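Ferulic acid decarboxylase 1 (Candida dubliniensis, PDB 4ZAD) probably catalyses the reversible, prenylated-FMN-dependent decarboxylation of aromatic acrylic acids such as ferulic, p-coumaric and cinnamic acid to their vinyl derivatives. Local coordinates at residues Pro127-His132 against Pro253-Glu258; Asp267-Phe272 against Ser311-Ala316. All coordinates share one frame; numbering follows the deposited sequence.

Overall arrangement
Both contacts lie in the Rift-related, FMN-binding-clan domain of this UbiD-family enzyme, their centres about 8 Å apart. Along the chain contact 1 closes before contact 2 opens. Contact 2 pairs strands 270-277 and 300-312 of the large antiparallel sheet, and contact 1, through Lys129 in the turn before strand 131-134 of that sheet, ties it to strand 253-256 of a small three-stranded one. Strands 131-134 and 300-312 are neighbours, which brings the contacts together: Lys130 NZ forms a salt bridge with Asp314 OD2 at 2.7 Å, and His128 ND1 probably hydrogen-bonds Ser311 OG. The side chains of Cys257 and Cys268 lie about 10 and 8 Å from that of Trp175, which binds the prenylated FMN.

Contact 1 (Pro127-His132 against Pro253-Glu258); sequences PHKKHH and PVVKCE
The backbones of 127-132 and 253-258 keep well apart, the closest CA atoms being those of Lys129 and Glu258 at 9.0 Å, and side chains bridge the interval. Lys129 makes the main reach. Its chain bends at chi2 (-49°) and then runs extended, meeting Glu258 tip to tip. NZ forms a salt bridge with Glu258 OE2 at 2.8 Å, approaching on the anti side of the carboxylate and 22° out of its plane. The same ammonium donates to Lys256 O at 3.1 Å, lying in the plane of that carbonyl, where a lone pair points, so two bonds from one residue hold the last carbonyl of strand 253-256 and the carboxylate two residues further on. Lys129 thereby links two sheets of the Rift-related domain: strand 253-256 is the middle strand of a small mixed sheet, whereas strand 131-134, just after the 3-10 turn 127-129, lies in the large antiparallel one. Glu258 meets His132 differently. Its CG comes to the CD2-NE2 edge of the imidazole, near the ring plane and 3.5 Å from His132 NE2, with ring and carboxylate planes 82° apart. Val255 CG2 lies 4.0 Å from His128 NE2, the two side chains running past each other in opposite directions, and also packs on Lys129 CE. That buried imidazole is held at both nitrogens, ND1 probably by Ser311 OG and NE2 by the carbonyl of Pro265. On the strand's far side, Lys256 curls back and donates from NZ to Cys257 O at 2.7 Å, nearly along the C=O axis.

Contact 2 (Asp267-Phe272 against Ser311-Ala316); sequences DCEMVF and SYRDQA
Cys268 O lies 3.9 Å from Arg313 CD, where the chain of 267-272 is about to enter an antiparallel ladder with 311-316. Glu269 follows, and with Met270 it forms a classic beta bulge opposite Phe220 on the neighbouring strand 214-220. Its carbonyl accepts a fairly straight bond from Arg313 N at 3.1 Å (161° at the hydrogen). Its side chain, bent at chi2 (-79°), crosses Arg313 obliquely, and OE2 forms a salt bridge with Arg313 NH1 through a bent, weak hydrogen bond, the carboxylate and guanidinium planes 32° apart. Glu269 OE2 also lies against the arginine's aliphatic part, 3.2 Å from Arg313 CD. The other oxygen, OE1, sits 3.4 Å from Ala316 CA and is held by Arg10 and by the backbone N of Ile317; the positive charges of Arg10 and Arg313 would probably favour the ionised form of this buried carboxylate. Met270 pairs with Tyr312 at a non-hydrogen-bonded position. Its CG rests 3.5 Å from Tyr312 CB and also against Ala316 CB, while the phenol runs away from the contact and its OH is hydrogen-bonded with Asp63. Val271 and Ser311 make the hydrogen-bonded pair: Val271 N donates to Ser311 O and Ser311 N to Val271 O, each at 2.9 Å. Their side chains share the sheet face away from Met270 and Tyr312, with Ser311 OG, whose polar partner is His128, lying 3.6 Å from Val271 CB.

Contact 1 (Pro127-His132 against Pro253-Glu258)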
ATOM      1  N   PRO A 127      43.240   5.398  12.314  1.00 36.03           N
ATOM      2  CA  PRO A 127      43.349   3.995  12.676  1.00 35.10           C
ATOM      3  C   PRO A 127      43.660   3.015  11.544  1.00 33.93           C
ATOM      4  O   PRO A 127      44.339   2.039  11.780  1.00 34.08           O
ATOM      5  CB  PRO A 127      41.971   3.685  13.267  1.00 35.51           C
ATOM      6  CG  PRO A 127      41.491   4.980  13.824  1.00 35.73           C
ATOM      7  CD  PRO A 127      42.099   6.058  12.971  1.00 35.90           C
ATOM      8  N   HIS A 128      43.150   3.240  10.336  1.00 33.08           N
ATOM      9  CA  HIS A 128      43.323   2.265   9.259  1.00 31.72           C
ATOM     10  C   HIS A 128      44.744   2.280   8.707  1.00 31.72           C
ATOM     11  O   HIS A 128      45.144   1.352   7.969  1.00 31.16           O
ATOM     12  CB  HIS A 128      42.268   2.408   8.147  1.00 31.08           C
ATOM     13  CG  HIS A 128      42.399   3.642   7.326  1.00 29.76           C
ATOM     14  ND1 HIS A 128      43.348   3.781   6.343  1.00 26.78           N
ATOM     15  CD2 HIS A 128      41.678   4.789   7.322  1.00 29.71           C
ATOM     16  CE1 HIS A 128      43.219   4.972   5.780  1.00 28.15           C
ATOM     17  NE2 HIS A 128      42.215   5.605   6.360  1.00 27.81           N
ATOM     18  N   LYS A 129      45.523   3.301   9.082  1.00 31.26           N
ATOM     19  CA  LYS A 129      46.933   3.324   8.696  1.00 31.05           C
ATOM     20  C   LYS A 129      47.812   2.415   9.562  1.00 31.58           C
ATOM     21  O   LYS A 129      49.004   2.358   9.326  1.00 32.04           O
ATOM     22  CB  LYS A 129      47.493   4.738   8.716  1.00 30.42           C
ATOM     23  CG  LYS A 129      47.010   5.664   7.608  1.00 29.60           C
ATOM     24  CD  LYS A 129      47.108   5.063   6.214  1.00 27.99           C
ATOM     25  CE  LYS A 129      47.047   6.121   5.139  1.00 26.99           C
ATOM     26  NZ  LYS A 129      47.385   5.657   3.768  1.00 25.81           N
ATOM     27  N   LYS A 130      47.259   1.692  10.537  1.00 31.64           N
ATOM     28  CA  LYS A 130      48.095   0.818  11.352  1.00 32.49           C
ATOM     29  C   LYS A 130      48.654  -0.431  10.581  1.00 33.06           C
ATOM     30  O   LYS A 130      49.810  -0.813  10.788  1.00 32.34           O
ATOM     31  CB  LYS A 130      47.362   0.416  12.641  1.00 32.40           C
ATOM     32  CG  LYS A 130      48.181  -0.510  13.587  1.00 33.20           C
ATOM     33  CD  LYS A 130      47.346  -1.075  14.740  1.00 32.08           C
ATOM     34  CE  LYS A 130      48.201  -1.427  15.957  1.00 31.71           C
ATOM     35  NZ  LYS A 130      47.354  -1.720  17.170  1.00 30.05           N
ATOM     36  N   HIS A 131      47.838  -1.054   9.722  1.00 33.71           N
ATOM     37  CA  HIS A 131      48.250  -2.232   8.944  1.00 34.23           C
ATOM     38  C   HIS A 131      48.102  -2.025   7.445  1.00 34.75           C
ATOM     39  O   HIS A 131      47.160  -1.395   6.976  1.00 33.54           O
ATOM     40  CB  HIS A 131      47.437  -3.488   9.301  1.00 34.55           C
ATOM     41  CG  HIS A 131      47.511  -3.891  10.740  1.00 36.63           C
ATOM     42  ND1 HIS A 131      46.493  -3.638  11.634  1.00 37.71           N
ATOM     43  CD2 HIS A 131      48.476  -4.541  11.440  1.00 38.46           C
ATOM     44  CE1 HIS A 131      46.839  -4.090  12.827  1.00 38.26           C
ATOM     45  NE2 HIS A 131      48.034  -4.647  12.736  1.00 37.83           N
ATOM     46  N   HIS A 132      49.021  -2.644   6.700  1.00 36.15           N
ATOM     47  CA  HIS A 132      49.125  -2.510   5.243  1.00 36.64           C
ATOM     48  C   HIS A 132      49.290  -3.858   4.562  1.00 37.37           C
ATOM     49  O   HIS A 132      49.924  -4.748   5.110  1.00 37.71           O
ATOM     50  CB  HIS A 132      50.318  -1.627   4.903  1.00 36.03           C
ATOM     51  CG  HIS A 132      50.119  -0.198   5.286  1.00 36.16           C
ATOM     52  ND1 HIS A 132      50.370   0.275   6.553  1.00 36.99           N
ATOM     53  CD2 HIS A 132      49.651   0.856   4.581  1.00 36.30           C
ATOM     54  CE1 HIS A 132      50.089   1.567   6.608  1.00 37.30           C
ATOM     55  NE2 HIS A 132      49.664   1.948   5.417  1.00 37.16           N
ATOM     56  N   PRO A 253      38.232  15.020   8.917  1.00 24.38           N
ATOM     57  CA  PRO A 253      39.646  14.740   8.896  1.00 24.22           C
ATOM     58  C   PRO A 253      40.019  13.635   7.875  1.00 24.03           C
ATOM     59  O   PRO A 253      39.453  12.560   7.903  1.00 23.05           O
ATOM     60  CB  PRO A 253      39.919  14.303  10.330  1.00 24.91           C
ATOM     61  CG  PRO A 253      38.638  13.812  10.857  1.00 24.28           C
ATOM     62  CD  PRO A 253      37.551  14.470  10.092  1.00 23.71           C
ATOM     63  N   VAL A 254      40.958  13.932   6.984  1.00 24.26           N
ATOM     64  CA  VAL A 254      41.353  13.032   5.911  1.00 24.80           C
ATOM     65  C   VAL A 254      42.867  12.834   5.868  1.00 25.63           C
ATOM     66  O   VAL A 254      43.659  13.692   6.301  1.00 25.66           O
ATOM     67  CB  VAL A 254      40.887  13.530   4.460  1.00 25.15           C
ATOM     68  CG1 VAL A 254      39.352  13.742   4.358  1.00 25.27           C
ATOM     69  CG2 VAL A 254      41.621  14.790   3.986  1.00 23.62           C
ATOM     70  N   VAL A 255      43.258  11.707   5.296  1.00 26.28           N
ATOM     71  CA  VAL A 255      44.650  11.369   5.093  1.00 26.15           C
ATOM     72  C   VAL A 255      44.884  10.945   3.644  1.00 26.70           C
ATOM     73  O   VAL A 255      43.975  10.460   2.960  1.00 26.47           O
ATOM     74  CB  VAL A 255      45.059  10.241   6.057  1.00 26.62           C
ATOM     75  CG1 VAL A 255      44.933  10.725   7.526  1.00 23.34           C
ATOM     76  CG2 VAL A 255      44.207   8.982   5.789  1.00 26.35           C
ATOM     77  N   LYS A 256      46.109  11.141   3.180  1.00 27.33           N
ATOM     78  CA  LYS A 256      46.504  10.728   1.842  1.00 28.09           C
ATOM     79  C   LYS A 256      46.673   9.211   1.726  1.00 28.70           C
ATOM     80  O   LYS A 256      47.183   8.552   2.622  1.00 28.21           O
ATOM     81  CB  LYS A 256      47.803  11.427   1.467  1.00 28.25           C
ATOM     82  CG  LYS A 256      48.172  11.367  -0.010  1.00 29.67           C
ATOM     83  CD  LYS A 256      49.649  11.793  -0.229  1.00 32.55           C
ATOM     84  CE  LYS A 256      50.435  10.870  -1.239  1.00 33.30           C
ATOM     85  NZ  LYS A 256      50.641   9.482  -0.800  1.00 32.84           N
ATOM     86  N   CYS A 257      46.254   8.644   0.607  1.00 29.83           N
ATOM     87  CA  CYS A 257      46.529   7.217   0.367  1.00 30.95           C
ATOM     88  C   CYS A 257      48.035   6.877   0.415  1.00 31.82           C
ATOM     89  O   CYS A 257      48.881   7.762   0.287  1.00 32.15           O
ATOM     90  CB  CYS A 257      45.935   6.780  -0.971  1.00 30.48           C
ATOM     91  SG  CYS A 257      44.150   6.703  -0.960  1.00 31.00           S
ATOM     92  N   GLU A 258      48.367   5.592   0.572  1.00 33.01           N
ATOM     93  CA  GLU A 258      49.748   5.140   0.368  1.00 33.36           C
ATOM     94  C   GLU A 258      50.253   5.151  -1.061  1.00 33.89           C
ATOM     95  O   GLU A 258      51.416   5.477  -1.272  1.00 35.06           O
ATOM     96  CB  GLU A 258      49.971   3.752   0.912  1.00 33.51           C
ATOM     97  CG  GLU A 258      49.861   3.653   2.413  1.00 35.05           C
ATOM     98  CD  GLU A 258      50.747   4.628   3.214  1.00 36.55           C
ATOM     99  OE1 GLU A 258      51.988   4.744   2.968  1.00 36.95           O
ATOM    100  OE2 GLU A 258      50.174   5.245   4.132  1.00 35.52           O
TER

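Contact 2 (Asp267-Phe272 against Ser311-Ala316)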
ATOM      1  N   ASP A 267      39.189   8.178   9.652  1.00 28.97           N
ATOM      2  CA  ASP A 267      38.496   7.087  10.355  1.00 30.61           C
ATOM      3  C   ASP A 267      37.730   6.209   9.381  1.00 30.61           C
ATOM      4  O   ASP A 267      36.555   6.456   9.060  1.00 31.00           O
ATOM      5  CB  ASP A 267      37.536   7.628  11.432  1.00 31.21           C
ATOM      6  CG  ASP A 267      38.258   8.422  12.518  1.00 33.45           C
ATOM      7  OD1 ASP A 267      38.866   7.775  13.405  1.00 35.99           O
ATOM      8  OD2 ASP A 267      38.203   9.681  12.474  1.00 35.89           O
ATOM      9  N   CYS A 268      38.418   5.195   8.882  1.00 30.15           N
ATOM     10  CA  CYS A 268      37.766   4.153   8.114  1.00 29.85           C
ATOM     11  C   CYS A 268      38.156   2.868   8.800  1.00 30.35           C
ATOM     12  O   CYS A 268      39.066   2.870   9.638  1.00 30.69           O
ATOM     13  CB  CYS A 268      38.229   4.134   6.662  1.00 29.47           C
ATOM     14  SG  CYS A 268      37.933   5.619   5.759  1.00 26.99           S
ATOM     15  N   GLU A 269      37.473   1.782   8.467  1.00 30.36           N
ATOM     16  CA  GLU A 269      37.909   0.469   8.931  1.00 30.74           C
ATOM     17  C   GLU A 269      38.934  -0.099   7.962  1.00 30.74           C
ATOM     18  O   GLU A 269      39.936  -0.676   8.396  1.00 30.82           O
ATOM     19  CB  GLU A 269      36.725  -0.483   9.097  1.00 30.72           C
ATOM     20  CG  GLU A 269      35.703  -0.002  10.095  1.00 32.25           C
ATOM     21  CD  GLU A 269      36.133  -0.254  11.545  1.00 35.88           C
ATOM     22  OE1 GLU A 269      36.443  -1.418  11.909  1.00 38.56           O
ATOM     23  OE2 GLU A 269      36.146   0.704  12.339  1.00 37.56           O
ATOM     24  N   MET A 270      38.682   0.063   6.656  1.00 30.56           N
ATOM     25  CA  MET A 270      39.563  -0.466   5.624  1.00 30.43           C
ATOM     26  C   MET A 270      39.476   0.417   4.411  1.00 30.49           C
ATOM     27  O   MET A 270      38.347   0.822   4.017  1.00 30.08           O
ATOM     28  CB  MET A 270      39.148  -1.874   5.152  1.00 31.24           C
ATOM     29  CG  MET A 270      39.303  -3.007   6.137  1.00 31.68           C
ATOM     30  SD  MET A 270      38.574  -4.530   5.549  1.00 31.60           S
ATOM     31  CE  MET A 270      36.851  -4.159   5.836  1.00 34.95           C
ATOM     32  N   VAL A 271      40.653   0.643   3.792  1.00 29.40           N
ATOM     33  CA  VAL A 271      40.765   1.396   2.554  1.00 28.68           C
ATOM     34  C   VAL A 271      41.449   0.530   1.522  1.00 28.14           C
ATOM     35  O   VAL A 271      42.438  -0.108   1.806  1.00 28.89           O
ATOM     36  CB  VAL A 271      41.549   2.740   2.727  1.00 28.85           C
ATOM     37  CG1 VAL A 271      41.719   3.441   1.374  1.00 26.77           C
ATOM     38  CG2 VAL A 271      40.824   3.666   3.708  1.00 27.28           C
ATOM     39  N   PHE A 272      40.878   0.488   0.330  1.00 27.70           N
ATOM     40  CA  PHE A 272      41.391  -0.279  -0.786  1.00 27.21           C
ATOM     41  C   PHE A 272      41.848   0.793  -1.781  1.00 27.37           C
ATOM     42  O   PHE A 272      41.118   1.743  -2.018  1.00 26.63           O
ATOM     43  CB  PHE A 272      40.258  -1.077  -1.433  1.00 27.26           C
ATOM     44  CG  PHE A 272      39.872  -2.363  -0.726  1.00 27.81           C
ATOM     45  CD1 PHE A 272      40.149  -2.601   0.613  1.00 29.65           C
ATOM     46  CD2 PHE A 272      39.171  -3.326  -1.409  1.00 29.31           C
ATOM     47  CE1 PHE A 272      39.771  -3.794   1.235  1.00 28.65           C
ATOM     48  CE2 PHE A 272      38.780  -4.536  -0.769  1.00 30.08           C
ATOM     49  CZ  PHE A 272      39.088  -4.750   0.542  1.00 28.71           C
ATOM     50  N   SER A 311      44.813  -0.800   3.406  1.00 31.66           N
ATOM     51  CA  SER A 311      45.196  -0.412   4.746  1.00 31.28           C
ATOM     52  C   SER A 311      43.969  -0.733   5.592  1.00 31.64           C
ATOM     53  O   SER A 311      42.864  -0.643   5.099  1.00 30.91           O
ATOM     54  CB  SER A 311      45.597   1.074   4.786  1.00 31.06           C
ATOM     55  OG  SER A 311      44.493   1.944   4.571  1.00 30.87           O
ATOM     56  N   TYR A 312      44.168  -1.163   6.835  1.00 32.81           N
ATOM     57  CA  TYR A 312      43.053  -1.567   7.703  1.00 34.15           C
ATOM     58  C   TYR A 312      43.434  -1.553   9.178  1.00 34.38           C
ATOM     59  O   TYR A 312      44.584  -1.781   9.541  1.00 34.58           O
ATOM     60  CB  TYR A 312      42.544  -2.958   7.324  1.00 34.54           C
ATOM     61  CG  TYR A 312      43.569  -4.038   7.512  1.00 36.67           C
ATOM     62  CD1 TYR A 312      44.491  -4.325   6.523  1.00 37.10           C
ATOM     63  CD2 TYR A 312      43.623  -4.776   8.679  1.00 39.21           C
ATOM     64  CE1 TYR A 312      45.441  -5.307   6.695  1.00 38.00           C
ATOM     65  CE2 TYR A 312      44.591  -5.780   8.857  1.00 38.99           C
ATOM     66  CZ  TYR A 312      45.485  -6.022   7.862  1.00 36.75           C
ATOM     67  OH  TYR A 312      46.415  -6.989   8.009  1.00 36.39           O
ATOM     68  N   ARG A 313      42.453  -1.276  10.026  1.00 34.52           N
ATOM     69  CA  ARG A 313      42.699  -1.149  11.454  1.00 34.91           C
ATOM     70  C   ARG A 313      42.614  -2.500  12.146  1.00 35.24           C
ATOM     71  O   ARG A 313      42.292  -3.493  11.529  1.00 34.76           O
ATOM     72  CB  ARG A 313      41.696  -0.184  12.068  1.00 34.80           C
ATOM     73  CG  ARG A 313      40.282  -0.731  12.171  1.00 34.37           C
ATOM     74  CD  ARG A 313      39.291   0.335  12.637  1.00 33.72           C
ATOM     75  NE  ARG A 313      39.726   1.034  13.848  1.00 31.86           N
ATOM     76  CZ  ARG A 313      39.177   2.149  14.291  1.00 29.66           C
ATOM     77  NH1 ARG A 313      38.185   2.708  13.635  1.00 30.44           N
ATOM     78  NH2 ARG A 313      39.629   2.725  15.378  1.00 29.26           N
ATOM     79  N   ASP A 314      42.923  -2.531  13.437  1.00 36.40           N
ATOM     80  CA  ASP A 314      42.691  -3.716  14.255  1.00 37.02           C
ATOM     81  C   ASP A 314      41.217  -4.049  14.198  1.00 37.28           C
ATOM     82  O   ASP A 314      40.364  -3.191  14.397  1.00 37.84           O
ATOM     83  CB  ASP A 314      43.002  -3.441  15.730  1.00 37.73           C
ATOM     84  CG  ASP A 314      44.485  -3.405  16.042  1.00 39.00           C
ATOM     85  OD1 ASP A 314      45.285  -4.000  15.287  1.00 41.73           O
ATOM     86  OD2 ASP A 314      44.836  -2.780  17.069  1.00 40.92           O
ATOM     87  N   GLN A 315      40.920  -5.293  13.907  1.00 37.56           N
ATOM     88  CA  GLN A 315      39.605  -5.847  14.126  1.00 38.41           C
ATOM     89  C   GLN A 315      38.577  -5.119  13.273  1.00 37.76           C
ATOM     90  O   GLN A 315      37.585  -4.596  13.787  1.00 37.97           O
ATOM     91  CB  GLN A 315      39.247  -5.808  15.628  1.00 38.76           C
ATOM     92  CG  GLN A 315      40.255  -6.501  16.533  1.00 40.68           C
ATOM     93  CD  GLN A 315      39.601  -7.018  17.810  1.00 43.74           C
ATOM     94  OE1 GLN A 315      39.053  -6.240  18.605  1.00 44.65           O
ATOM     95  NE2 GLN A 315      39.655  -8.329  18.014  1.00 42.64           N
ATOM     96  N   ALA A 316      38.827  -5.103  11.970  1.00 36.98           N
ATOM     97  CA  ALA A 316      38.092  -4.231  11.065  1.00 36.46           C
ATOM     98  C   ALA A 316      36.648  -4.691  10.969  1.00 36.00           C
ATOM     99  O   ALA A 316      36.352  -5.893  11.019  1.00 35.68           O
ATOM    100  CB  ALA A 316      38.760  -4.171   9.665  1.00 36.33           C
TER